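Local coordinates for protein cocosin 1 acidic chain (PDB 5WPW) that stores nitrogen and carbon in the coconut seed as a hexameric 11S globulin, each subunit a pair of cupin domains, and is a potential food allergen, at residues S55-R61 / V118-Y124; L381-V386 / A400-K404; I5-A10 / R326-F331; T82-F86 / Q220-P224; R290-R295 / A353-Q359. The protein carries 2 engineered substitutions. One frame throughout, in Å; residues are numbered along the deposited sequence.

Contact 1: residues S55-R61 / V118-Y124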
# COMPACT_ATOMS: atom_id res chain seq x y z
N SER A 55 5.45 11.68 30.24
CA SER A 55 4.65 10.49 30.47
C SER A 55 4.27 9.91 29.12
O SER A 55 4.36 10.59 28.08
CB SER A 55 3.40 10.79 31.32
OG SER A 55 2.38 11.47 30.58
N MET A 56 3.84 8.66 29.13
CA MET A 56 3.38 8.02 27.91
C MET A 56 2.11 7.24 28.22
O MET A 56 1.88 6.83 29.36
CB MET A 56 4.46 7.15 27.26
CG MET A 56 5.03 6.06 28.10
SD MET A 56 4.12 4.52 27.85
CE MET A 56 5.21 3.40 28.73
N SER A 57 1.27 7.08 27.19
CA SER A 57 -0.04 6.46 27.34
C SER A 57 -0.15 5.24 26.42
O SER A 57 0.54 5.15 25.41
CB SER A 57 -1.17 7.44 27.01
OG SER A 57 -1.29 8.46 28.02
N ASN A 58 -0.99 4.29 26.82
CA ASN A 58 -1.26 3.09 26.03
C ASN A 58 -2.12 3.36 24.80
O ASN A 58 -2.26 2.47 23.96
CB ASN A 58 -1.96 2.02 26.88
CG ASN A 58 -3.40 2.43 27.31
OD1 ASN A 58 -3.66 3.60 27.63
ND2 ASN A 58 -4.32 1.47 27.31
N ALA A 59 -2.71 4.55 24.70
CA ALA A 59 -3.64 4.88 23.62
C ALA A 59 -3.15 6.08 22.83
O ALA A 59 -2.57 7.02 23.42
CB ALA A 59 -5.02 5.17 24.19
N PRO A 60 -3.31 6.08 21.51
CA PRO A 60 -3.00 7.30 20.74
C PRO A 60 -4.01 8.37 21.10
O PRO A 60 -5.12 8.08 21.55
CB PRO A 60 -3.13 6.85 19.28
CG PRO A 60 -4.15 5.73 19.33
CD PRO A 60 -3.90 5.03 20.67
N ARG A 61 -3.60 9.63 20.93
CA ARG A 61 -4.45 10.76 21.31
C ARG A 61 -4.32 11.93 20.35
O ARG A 61 -3.33 12.07 19.63
CB ARG A 61 -4.14 11.21 22.74
CG ARG A 61 -3.06 12.23 22.83
CD ARG A 61 -2.64 12.42 24.27
NE ARG A 61 -1.62 11.45 24.63
CZ ARG A 61 -0.89 11.53 25.73
NH1 ARG A 61 -1.07 12.54 26.57
NH2 ARG A 61 0.02 10.60 25.98
N VAL A 118 -0.27 12.56 19.43
CA VAL A 118 0.73 11.81 20.18
C VAL A 118 0.49 10.30 20.06
O VAL A 118 -0.45 9.79 20.68
CB VAL A 118 0.69 12.24 21.66
CG1 VAL A 118 1.72 11.49 22.46
CG2 VAL A 118 0.91 13.73 21.77
N PRO A 119 1.33 9.56 19.33
CA PRO A 119 1.19 8.09 19.27
C PRO A 119 1.30 7.45 20.65
O PRO A 119 2.01 7.92 21.52
CB PRO A 119 2.38 7.65 18.40
CG PRO A 119 2.94 8.91 17.79
CD PRO A 119 2.56 10.04 18.68
N ASN A 120 0.63 6.32 20.81
CA ASN A 120 0.80 5.59 22.06
C ASN A 120 2.26 5.21 22.25
O ASN A 120 3.01 5.02 21.29
CB ASN A 120 -0.04 4.34 22.06
CG ASN A 120 0.27 3.49 20.88
OD1 ASN A 120 0.14 3.95 19.74
ND2 ASN A 120 0.75 2.28 21.12
N GLY A 121 2.68 5.10 23.51
CA GLY A 121 4.00 4.61 23.82
C GLY A 121 5.14 5.58 23.62
O GLY A 121 6.29 5.18 23.84
N PHE A 122 4.88 6.83 23.22
CA PHE A 122 5.91 7.85 23.06
C PHE A 122 5.87 8.83 24.23
O PHE A 122 4.81 9.37 24.54
CB PHE A 122 5.72 8.66 21.76
CG PHE A 122 6.01 7.89 20.49
CD1 PHE A 122 5.53 6.61 20.29
CD2 PHE A 122 6.72 8.49 19.45
CE1 PHE A 122 5.78 5.92 19.11
CE2 PHE A 122 6.97 7.81 18.27
CZ PHE A 122 6.51 6.52 18.11
N ALA A 123 7.03 9.11 24.83
CA ALA A 123 7.11 10.11 25.90
C ALA A 123 6.83 11.52 25.39
O ALA A 123 7.36 11.96 24.36
CB ALA A 123 8.48 10.06 26.57
N TYR A 124 6.04 12.26 26.17
CA TYR A 124 5.49 13.56 25.81
C TYR A 124 5.57 14.50 27.01
O TYR A 124 5.28 14.08 28.13
CB TYR A 124 4.04 13.38 25.39
CG TYR A 124 3.19 14.62 25.19
CD1 TYR A 124 3.28 15.35 24.02
CD2 TYR A 124 2.24 15.01 26.13
CE1 TYR A 124 2.50 16.46 23.80
CE2 TYR A 124 1.44 16.13 25.92
CZ TYR A 124 1.58 16.85 24.75
OH TYR A 124 0.80 17.96 24.50
O HOH W 1 3.00 14.20 29.68
O HOH W 2 1.89 8.29 24.70
O HOH W 3 -0.64 8.97 23.29
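R61 and V118 form an antiparallel hydrogen-bonded pair, with R61 N to V118 O at 3.2 Å and V118 N to R61 O at 3.1 Å. S55 and Y124 make a second such pair, Y124 N reaching S55 O at 3.0 Å. Strand 50-57 ends at S57; N58-P60 and the type II turn P119-F122 lie between the two pairs, and G121 N gives S57 O a bond of 2.9 Å. Side-by-side packing is made chiefly by R61, whose chain points the same way as V118: R61 CG comes 3.9 Å from V118 CB. N120 CB points at the backbone of S57-P60, 3.5 Å from N58 O. Two waters sit at the guanidinium edge, in its plane. One accepts from R61 NE at 3.0 Å and lies within hydrogen-bonding distance of A59 O and V118 O, which share its protons; the other accepts from S57 N at 2.8 Å and from R61 NH2. Strands 50-57 and 61-67 belong to different sheets of the N-terminal cupin barrel, and the contact joins this corner to the loop between strands 114-118 and 124-127. W303 NE1 of a second subunit hydrogen-bonds to G121 O. Water thus ties the buried arginine to backbone atoms of both segments.

Contact 2: residues L381-V386 / A400-K404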
# COMPACT_ATOMS: atom_id res chain seq x y z
N LEU A 381 -30.51 13.20 -0.05
CA LEU A 381 -31.77 13.45 -0.73
C LEU A 381 -31.53 14.05 -2.10
O LEU A 381 -32.22 13.70 -3.07
CB LEU A 381 -32.67 14.33 0.13
CG LEU A 381 -33.14 13.57 1.38
CD1 LEU A 381 -34.26 14.30 2.09
CD2 LEU A 381 -33.55 12.15 1.04
N ARG A 382 -30.55 14.94 -2.23
CA ARG A 382 -30.34 15.52 -3.55
C ARG A 382 -29.90 14.47 -4.56
O ARG A 382 -30.05 14.69 -5.77
CB ARG A 382 -29.31 16.64 -3.51
CG ARG A 382 -29.51 17.59 -4.69
CD ARG A 382 -28.93 18.94 -4.48
NE ARG A 382 -27.50 18.97 -4.80
CZ ARG A 382 -27.00 19.05 -6.03
NH1 ARG A 382 -25.69 19.07 -6.21
NH2 ARG A 382 -27.82 19.12 -7.08
N GLY A 383 -29.38 13.33 -4.10
CA GLY A 383 -28.93 12.32 -5.02
C GLY A 383 -29.99 11.35 -5.47
O GLY A 383 -29.72 10.51 -6.33
N MET A 384 -31.18 11.43 -4.89
CA MET A 384 -32.25 10.48 -5.13
C MET A 384 -33.23 11.02 -6.17
O MET A 384 -33.49 12.22 -6.22
CB MET A 384 -32.99 10.18 -3.83
CG MET A 384 -32.30 9.08 -3.00
SD MET A 384 -33.12 8.90 -1.42
CE MET A 384 -31.64 8.41 -0.46
N PRO A 385 -33.76 10.14 -7.02
CA PRO A 385 -34.75 10.58 -8.01
C PRO A 385 -35.98 11.18 -7.34
O PRO A 385 -36.45 10.69 -6.32
CB PRO A 385 -35.09 9.30 -8.77
CG PRO A 385 -33.88 8.39 -8.56
CD PRO A 385 -33.40 8.71 -7.18
N VAL A 386 -36.53 12.24 -7.96
CA VAL A 386 -37.73 12.86 -7.40
C VAL A 386 -38.79 11.81 -7.09
O VAL A 386 -39.45 11.87 -6.04
CB VAL A 386 -38.26 13.96 -8.33
CG1 VAL A 386 -37.22 15.04 -8.52
CG2 VAL A 386 -38.68 13.39 -9.67
N ALA A 400 -41.80 17.18 -3.33
CA ALA A 400 -40.51 16.50 -3.53
C ALA A 400 -39.43 17.46 -3.99
O ALA A 400 -38.33 17.50 -3.43
CB ALA A 400 -40.68 15.36 -4.54
N ARG A 401 -39.72 18.27 -5.02
CA ARG A 401 -38.71 19.19 -5.52
C ARG A 401 -38.38 20.29 -4.51
O ARG A 401 -37.27 20.82 -4.51
CB ARG A 401 -39.14 19.81 -6.85
CG ARG A 401 -38.87 18.90 -8.05
CD ARG A 401 -39.42 19.49 -9.35
NE ARG A 401 -38.54 20.52 -9.93
CZ ARG A 401 -37.37 20.27 -10.51
NH1 ARG A 401 -36.65 21.26 -11.00
NH2 ARG A 401 -36.91 19.03 -10.60
N ARG A 402 -39.33 20.64 -3.64
CA ARG A 402 -39.02 21.63 -2.62
C ARG A 402 -38.11 21.03 -1.56
O ARG A 402 -37.17 21.69 -1.09
CB ARG A 402 -40.30 22.17 -1.99
CG ARG A 402 -40.88 23.36 -2.74
CD ARG A 402 -42.39 23.28 -2.82
NE ARG A 402 -43.03 23.45 -1.52
CZ ARG A 402 -44.23 22.95 -1.21
NH1 ARG A 402 -44.91 22.25 -2.12
NH2 ARG A 402 -44.74 23.14 0.00
N VAL A 403 -38.36 19.79 -1.17
CA VAL A 403 -37.49 19.11 -0.21
C VAL A 403 -36.09 18.97 -0.79
O VAL A 403 -35.08 19.13 -0.08
CB VAL A 403 -38.10 17.76 0.18
CG1 VAL A 403 -37.03 16.81 0.71
CG2 VAL A 403 -39.22 17.93 1.18
N LYS A 404 -36.00 18.72 -2.10
CA LYS A 404 -34.74 18.39 -2.75
C LYS A 404 -33.94 19.61 -3.18
O LYS A 404 -32.71 19.63 -3.04
CB LYS A 404 -35.04 17.47 -3.94
CG LYS A 404 -33.91 17.18 -4.87
CD LYS A 404 -34.23 15.91 -5.64
CE LYS A 404 -33.25 15.68 -6.76
NZ LYS A 404 -33.60 14.44 -7.50
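K404 buries the most surface here, and its chain explains why: CG stands anti to the backbone N (chi1 171°) and every later torsion is extended, carrying the ammonium from the helix to the turn at 381-384. There K404 NZ donates to M384 O at 2.6 Å, from a position tilted 24° out of the carbonyl plane. On the way K404 CE passes 3.5 Å from R382 O and K404 CD lies 3.9 Å from L381 O, so the aliphatic part of the lysine runs along a row of carbonyl oxygens. E103 O of a fourth subunit accepts a further hydrogen bond from NZ, placing this charge at a subunit interface. Segment 381-386 is the lead-in to helix 386-393, with P385 at its N-cap position, and 400-404 lies on the following helix 397-405; both belong to the helical extension of the C-terminal cupin domain that these two helices form. V386, next in buried surface, crosses K404 at about a right angle, V386 CG1 lying 3.8 Å from K404 NZ, while V386 O faces A400 CB at 4.0 Å. R382 approaches with its methylene CG, 4.1 Å from K404 O; its guanidinium leads away to E103 and E81 of the fourth subunit. L381 CD1 touches V403 CG1 at 4.0 Å.

Contact 3: residues I5-A10 / R326-F331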
# COMPACT_ATOMS: atom_id res chain seq x y z
N ILE A 5 -27.83 3.08 23.54
CA ILE A 5 -28.03 4.18 24.48
C ILE A 5 -29.46 4.68 24.34
O ILE A 5 -29.90 5.03 23.23
CB ILE A 5 -27.03 5.32 24.22
CG1 ILE A 5 -25.64 4.76 23.92
CG2 ILE A 5 -26.98 6.25 25.41
CD1 ILE A 5 -25.39 4.59 22.45
N GLU A 6 -30.18 4.72 25.46
CA GLU A 6 -31.53 5.27 25.45
C GLU A 6 -31.50 6.78 25.20
O GLU A 6 -32.22 7.28 24.34
CB GLU A 6 -32.24 4.93 26.77
CG GLU A 6 -33.73 5.28 26.81
CD GLU A 6 -34.51 4.68 25.65
OE1 GLU A 6 -34.54 5.30 24.58
OE2 GLU A 6 -35.12 3.59 25.83
N ARG A 7 -30.65 7.51 25.94
CA ARG A 7 -30.53 8.96 25.83
C ARG A 7 -29.07 9.38 25.86
O ARG A 7 -28.24 8.75 26.54
CB ARG A 7 -31.24 9.70 26.98
CG ARG A 7 -32.76 9.57 26.99
CD ARG A 7 -33.38 9.91 25.65
NE ARG A 7 -33.89 8.71 25.00
CZ ARG A 7 -34.70 8.72 23.95
NH1 ARG A 7 -35.11 7.57 23.41
NH2 ARG A 7 -35.11 9.88 23.43
N LEU A 8 -28.76 10.47 25.17
CA LEU A 8 -27.49 11.15 25.33
C LEU A 8 -27.65 12.36 26.25
O LEU A 8 -28.74 12.88 26.45
CB LEU A 8 -26.93 11.61 23.97
CG LEU A 8 -26.82 10.54 22.88
CD1 LEU A 8 -26.58 11.21 21.53
CD2 LEU A 8 -25.69 9.57 23.20
N ASN A 9 -26.53 12.80 26.83
CA ASN A 9 -26.55 14.04 27.58
C ASN A 9 -25.19 14.71 27.49
O ASN A 9 -24.17 14.05 27.25
CB ASN A 9 -26.94 13.82 29.06
CG ASN A 9 -26.11 12.76 29.73
OD1 ASN A 9 -26.35 11.56 29.56
ND2 ASN A 9 -25.12 13.18 30.50
N ALA A 10 -25.18 16.02 27.67
CA ALA A 10 -23.93 16.76 27.67
C ALA A 10 -23.13 16.40 28.91
O ALA A 10 -23.69 16.19 29.99
CB ALA A 10 -24.18 18.26 27.59
N ARG A 326 -34.02 4.23 15.85
CA ARG A 326 -35.42 4.12 16.23
C ARG A 326 -36.25 5.32 15.81
O ARG A 326 -37.46 5.34 16.07
CB ARG A 326 -35.53 3.93 17.75
CG ARG A 326 -34.88 2.64 18.28
CD ARG A 326 -35.01 2.51 19.80
NE ARG A 326 -34.78 3.79 20.48
CZ ARG A 326 -33.72 4.06 21.22
NH1 ARG A 326 -32.77 3.14 21.37
NH2 ARG A 326 -33.59 5.26 21.80
N GLY A 327 -35.66 6.32 15.17
CA GLY A 327 -36.38 7.56 14.95
C GLY A 327 -36.65 8.35 16.21
O GLY A 327 -37.43 9.31 16.18
N GLU A 328 -36.03 7.98 17.33
CA GLU A 328 -36.22 8.67 18.60
C GLU A 328 -35.25 9.83 18.75
O GLU A 328 -34.09 9.75 18.34
CB GLU A 328 -36.05 7.70 19.76
CG GLU A 328 -37.02 6.53 19.70
CD GLU A 328 -38.44 6.93 20.07
OE1 GLU A 328 -38.59 7.72 21.03
OE2 GLU A 328 -39.39 6.47 19.40
N THR A 329 -35.72 10.90 19.38
CA THR A 329 -34.85 12.01 19.73
C THR A 329 -34.01 11.60 20.92
O THR A 329 -34.53 11.45 22.02
CB THR A 329 -35.66 13.26 20.07
OG1 THR A 329 -36.57 13.56 19.01
CG2 THR A 329 -34.74 14.44 20.28
N VAL A 330 -32.71 11.39 20.71
CA VAL A 330 -31.86 10.97 21.82
C VAL A 330 -31.11 12.13 22.46
O VAL A 330 -30.48 11.95 23.52
CB VAL A 330 -30.88 9.85 21.38
CG1 VAL A 330 -31.67 8.63 20.97
CG2 VAL A 330 -30.00 10.32 20.22
N PHE A 331 -31.15 13.32 21.86
CA PHE A 331 -30.66 14.53 22.48
C PHE A 331 -31.39 15.70 21.86
O PHE A 331 -31.67 15.71 20.66
CB PHE A 331 -29.14 14.69 22.32
CG PHE A 331 -28.55 15.81 23.16
CD1 PHE A 331 -28.39 15.66 24.53
CD2 PHE A 331 -28.17 17.00 22.57
CE1 PHE A 331 -27.86 16.69 25.30
CE2 PHE A 331 -27.64 18.03 23.34
CZ PHE A 331 -27.49 17.87 24.71
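E6 OE1 faces two arginines: R326 NH2 across the contact at 2.9 Å and R7 NH1 within its own segment at 2.6 Å. The two salt bridges differ in kind. R7 hydrogen-bonds to the oxygen as modelled, although the exact position of its guanidinium is doubtful because other atoms of that group lie too close to backbone oxygens. OE1 lies well out of the R326 guanidinium plane, so that pair is held by charge alone. The shared carboxylate probably offsets the closeness of the two arginines, and D324 gives R326 a second acidic partner. Along the backbone, L8 N donates to V330 O at 2.8 Å, a nearly linear bond between segments running in much the same direction. V330 CG2, set between backbone N and carbonyl carbon, meets L8 CD1 at 3.8 Å. F331 turns a ring edge to L8 O, F331 CD1 being 3.4 Å from it, and F331 CE1 comes 3.6 Å from A10 N. V330 and F331 both face V322, a classic beta bulge at the start of strand 329-336. The N-terminal segment therefore lies along this strand of the second cupin domain, L8 reaching V322 on strand 317-323 and also Q33 on helix 32-37.

Contact 4: residues T82-F86 / Q220-P224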
# COMPACT_ATOMS: atom_id res chain seq x y z
N THR A 82 18.60 16.40 17.43
CA THR A 82 19.01 17.32 16.39
C THR A 82 19.02 18.77 16.86
O THR A 82 19.38 19.65 16.07
CB THR A 82 18.10 17.20 15.17
OG1 THR A 82 16.79 17.58 15.55
CG2 THR A 82 18.10 15.74 14.62
N PHE A 83 18.62 19.04 18.10
CA PHE A 83 18.74 20.37 18.70
C PHE A 83 19.92 20.32 19.67
O PHE A 83 19.88 19.58 20.66
CB PHE A 83 17.48 20.78 19.46
CG PHE A 83 16.38 21.35 18.60
CD1 PHE A 83 16.21 20.93 17.28
CD2 PHE A 83 15.50 22.28 19.13
CE1 PHE A 83 15.19 21.45 16.51
CE2 PHE A 83 14.48 22.81 18.35
CZ PHE A 83 14.32 22.38 17.04
N GLN A 84 20.97 21.11 19.40
CA GLN A 84 22.19 20.98 20.19
C GLN A 84 22.97 22.29 20.13
O GLN A 84 22.91 23.03 19.16
CB GLN A 84 23.06 19.80 19.72
CG GLN A 84 23.04 19.50 18.21
CD GLN A 84 23.96 18.33 17.79
OE1 GLN A 84 24.72 18.45 16.83
NE2 GLN A 84 23.87 17.20 18.50
N SER A 85 23.72 22.54 21.21
CA SER A 85 24.62 23.69 21.27
C SER A 85 25.87 23.28 22.03
O SER A 85 25.79 22.58 23.04
CB SER A 85 23.97 24.90 21.94
OG SER A 85 23.88 24.73 23.34
N PHE A 86 27.03 23.71 21.51
CA PHE A 86 28.33 23.37 22.07
C PHE A 86 29.03 24.64 22.54
O PHE A 86 28.86 25.71 21.95
CB PHE A 86 29.22 22.66 21.03
CG PHE A 86 28.63 21.40 20.46
CD1 PHE A 86 27.81 21.44 19.34
CD2 PHE A 86 28.93 20.16 21.03
CE1 PHE A 86 27.28 20.27 18.81
CE2 PHE A 86 28.40 19.00 20.50
CZ PHE A 86 27.57 19.04 19.40
N GLN A 220 14.35 26.87 30.26
CA GLN A 220 15.13 27.17 29.06
C GLN A 220 15.45 25.87 28.36
O GLN A 220 16.01 24.94 28.96
CB GLN A 220 16.41 27.94 29.39
CG GLN A 220 16.15 29.37 29.86
CD GLN A 220 16.10 30.37 28.71
OE1 GLN A 220 15.03 30.89 28.38
NE2 GLN A 220 17.25 30.64 28.11
N VAL A 221 15.07 25.79 27.09
CA VAL A 221 15.42 24.68 26.22
C VAL A 221 15.98 25.29 24.94
O VAL A 221 15.84 26.49 24.70
CB VAL A 221 14.21 23.77 25.91
CG1 VAL A 221 13.50 23.37 27.18
CG2 VAL A 221 13.25 24.48 24.96
N LEU A 222 16.61 24.47 24.12
CA LEU A 222 17.07 24.97 22.84
C LEU A 222 15.88 25.08 21.89
O LEU A 222 15.14 24.10 21.69
CB LEU A 222 18.14 24.06 22.25
CG LEU A 222 19.48 24.04 22.99
CD1 LEU A 222 20.06 22.64 23.00
CD2 LEU A 222 20.43 24.97 22.29
N ARG A 223 15.68 26.26 21.32
CA ARG A 223 14.58 26.45 20.38
C ARG A 223 14.77 27.74 19.60
O ARG A 223 15.26 28.74 20.16
CB ARG A 223 13.24 26.49 21.11
CG ARG A 223 13.23 27.49 22.22
CD ARG A 223 11.90 28.17 22.28
NE ARG A 223 11.69 28.76 23.59
CZ ARG A 223 10.53 29.27 23.97
NH1 ARG A 223 9.50 29.24 23.13
NH2 ARG A 223 10.40 29.80 25.19
N PRO A 224 14.41 27.77 18.31
CA PRO A 224 14.44 29.01 17.53
C PRO A 224 13.19 29.83 17.79
O PRO A 224 13.30 30.95 18.31
CB PRO A 224 14.50 28.51 16.08
CG PRO A 224 14.53 27.00 16.14
CD PRO A 224 13.99 26.62 17.49
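L222 buries the most surface in this contact, its two methyls parting over the strand: L222 CD2 sits 3.6 Å from both S85 CB and S85 OG, and L222 CD1 lies 3.9 Å from Q84 CA. F83 comes in beside it with a ring edge. L222 O lies in the plane of that ring, 3.2 Å from F83 CD2, so the carbonyl meets the rim and not a face. It has no conventional hydrogen-bond partner in the model, and the weakly positive ring edge probably gives it some compensation. One atom further round the ring, F83 CE2 touches P224 CD at 3.9 Å, the two side chains crossing at about a right angle. The short strand 83-85 forms a two-stranded antiparallel sheet with 102-104 in the N-terminal cupin domain; residues 222-224 run at 108° to 83-85, without one hydrogen bond between the two segments. Further bonds position both segments. F83 is bonded through its backbone to H104, whose side-chain NE2 also accepts from L222 N, tying both sides to one histidine. S85 is held through its backbone by R101 and D102. The Q84 side chain leaves in the other direction, where its amide bonds to V411 and D409 of a sixth subunit.

Contact 5: residues R290-R295 / A353-Q359. Engineered in segment 353-359: E356 (natural residue Ala).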
# COMPACT_ATOMS: atom_id res chain seq x y z
N ARG A 290 -12.95 21.72 13.20
CA ARG A 290 -13.26 22.97 13.90
C ARG A 290 -14.47 23.60 13.20
O ARG A 290 -14.40 23.86 12.00
CB ARG A 290 -12.05 23.90 13.90
CG ARG A 290 -12.35 25.34 14.32
CD ARG A 290 -12.94 25.37 15.71
NE ARG A 290 -12.65 26.61 16.42
CZ ARG A 290 -13.07 26.87 17.65
NH1 ARG A 290 -13.81 25.98 18.29
NH2 ARG A 290 -12.76 28.02 18.23
N VAL A 291 -15.58 23.73 13.93
CA VAL A 291 -16.82 24.32 13.42
C VAL A 291 -17.04 25.65 14.14
O VAL A 291 -17.06 25.69 15.37
CB VAL A 291 -18.03 23.39 13.63
CG1 VAL A 291 -19.30 24.01 13.10
CG2 VAL A 291 -17.78 22.04 12.97
N VAL A 292 -17.22 26.72 13.38
CA VAL A 292 -17.54 28.04 13.94
C VAL A 292 -18.78 28.54 13.22
O VAL A 292 -18.72 28.83 12.02
CB VAL A 292 -16.38 29.03 13.79
CG1 VAL A 292 -16.88 30.47 14.13
CG2 VAL A 292 -15.19 28.63 14.67
N LEU A 293 -19.90 28.61 13.94
CA LEU A 293 -21.20 29.01 13.40
C LEU A 293 -21.48 30.44 13.84
O LEU A 293 -21.34 30.77 15.02
CB LEU A 293 -22.30 28.09 13.92
CG LEU A 293 -22.48 26.72 13.28
CD1 LEU A 293 -23.57 25.97 14.00
CD2 LEU A 293 -22.84 26.90 11.82
N TYR A 294 -21.80 31.30 12.87
CA TYR A 294 -22.17 32.68 13.15
C TYR A 294 -23.61 32.72 13.66
O TYR A 294 -24.32 31.71 13.65
CB TYR A 294 -22.01 33.54 11.90
CG TYR A 294 -20.61 33.60 11.31
CD1 TYR A 294 -19.48 33.34 12.09
CD2 TYR A 294 -20.42 33.93 9.97
CE1 TYR A 294 -18.21 33.41 11.54
CE2 TYR A 294 -19.17 34.00 9.41
CZ TYR A 294 -18.06 33.73 10.20
OH TYR A 294 -16.82 33.80 9.63
N ARG A 295 -24.06 33.91 14.09
CA ARG A 295 -25.35 34.04 14.77
C ARG A 295 -26.47 33.33 14.00
O ARG A 295 -26.63 33.52 12.80
CB ARG A 295 -25.71 35.53 14.97
CG ARG A 295 -26.18 36.27 13.71
CD ARG A 295 -27.34 37.27 13.99
NE ARG A 295 -28.67 36.65 13.88
CZ ARG A 295 -29.41 36.60 12.76
NH1 ARG A 295 -28.96 37.10 11.62
NH2 ARG A 295 -30.60 36.02 12.79
N ALA A 353 -26.77 27.57 15.97
CA ALA A 353 -26.19 28.52 16.91
C ALA A 353 -27.27 29.45 17.45
O ALA A 353 -28.26 29.76 16.76
CB ALA A 353 -25.09 29.34 16.23
N GLY A 354 -27.09 29.89 18.69
CA GLY A 354 -27.89 30.97 19.23
C GLY A 354 -27.44 32.31 18.68
O GLY A 354 -26.61 32.40 17.77
N SER A 355 -27.99 33.38 19.27
CA SER A 355 -27.69 34.73 18.82
C SER A 355 -26.23 35.10 18.99
O SER A 355 -25.76 36.05 18.37
CB SER A 355 -28.56 35.75 19.59
OG SER A 355 -28.54 35.50 21.00
N GLU A 356 -25.50 34.35 19.83
CA GLU A 356 -24.12 34.60 20.18
C GLU A 356 -23.12 33.87 19.28
O GLU A 356 -21.91 34.10 19.39
CB GLU A 356 -23.91 34.17 21.64
CG GLU A 356 -22.61 34.57 22.29
CD GLU A 356 -22.36 33.79 23.56
OE1 GLU A 356 -21.30 34.00 24.20
OE2 GLU A 356 -23.22 32.96 23.91
N GLY A 357 -23.58 33.02 18.38
CA GLY A 357 -22.67 32.12 17.70
C GLY A 357 -22.44 30.90 18.57
O GLY A 357 -22.94 30.78 19.69
N PHE A 358 -21.65 29.97 18.02
CA PHE A 358 -21.52 28.64 18.60
C PHE A 358 -20.27 28.04 17.97
O PHE A 358 -20.24 27.90 16.74
CB PHE A 358 -22.76 27.80 18.27
CG PHE A 358 -22.81 26.43 18.93
CD1 PHE A 358 -22.41 26.25 20.24
CD2 PHE A 358 -23.34 25.34 18.25
CE1 PHE A 358 -22.50 25.01 20.84
CE2 PHE A 358 -23.41 24.09 18.84
CZ PHE A 358 -22.98 23.93 20.15
N GLN A 359 -19.25 27.73 18.78
CA GLN A 359 -17.97 27.19 18.29
C GLN A 359 -17.66 25.85 18.94
O GLN A 359 -17.82 25.68 20.16
CB GLN A 359 -16.79 28.14 18.55
CG GLN A 359 -16.98 29.55 18.03
CD GLN A 359 -17.36 30.51 19.15
OE1 GLN A 359 -16.73 30.52 20.20
NE2 GLN A 359 -18.40 31.30 18.93
O HOH W 4 -14.34 29.15 20.65
O HOH W 5 -19.43 31.98 16.19
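R290 lays its guanidinium beside Q359, both side chains pointing the same way but with guanidinium and amide planes 86° apart; R290 NH1 comes 3.7 Å from Q359 CB. They are joined by a water that accepts from R290 NH2 at 3.1 Å and donates to Q359 OE1 at 2.8 Å. A second water accepts from Q359 NE2 and donates to L293 O, so both ends of the amide are occupied. The bend of Q359 at chi2 (102°) swings the amide along the strand while Q359 CG stays on V292 CG2, 3.9 Å away. F358 presents a ring edge to L293 CD1, which lies near the ring plane, 4.3 Å from F358 CD2. Strands 290-293 and 357-359 run antiparallel: L293 N donates to F358 O at 2.9 Å and F358 N returns a bond to L293 O. G357 closes the type I turn 354-357 with a positive phi (83°). R290 NH1 also binds T314 OG1. Strands 287-293 and 357-364 are adjacent inner strands of a sheet of the C-terminal cupin domain. L293 and F358 share one face, A353 of the preceding strand packing on L293 from across the corner; the other combines V292 with the water-linked Q359.

Contact 3 spans most of the chain, tying the N-terminal segment 5-10 to the second cupin domain and enclosing contacts 1 and 4 within its loop. Contacts 1 and 4 belong to the first domain, their centres about 24 Å apart, and alternate along the chain. Contact 5 lies in the second domain, on the opposite side of the chain's centre from contact 1 and about 33 Å from it between centres. It interlaces with contact 3 along the sequence, the nearest atoms about 8 Å apart. Contact 2 follows last, about 60 Å from contact 4 between centres. These two lie at far ends of the subunit, each meeting other subunits, as suits a hexamer.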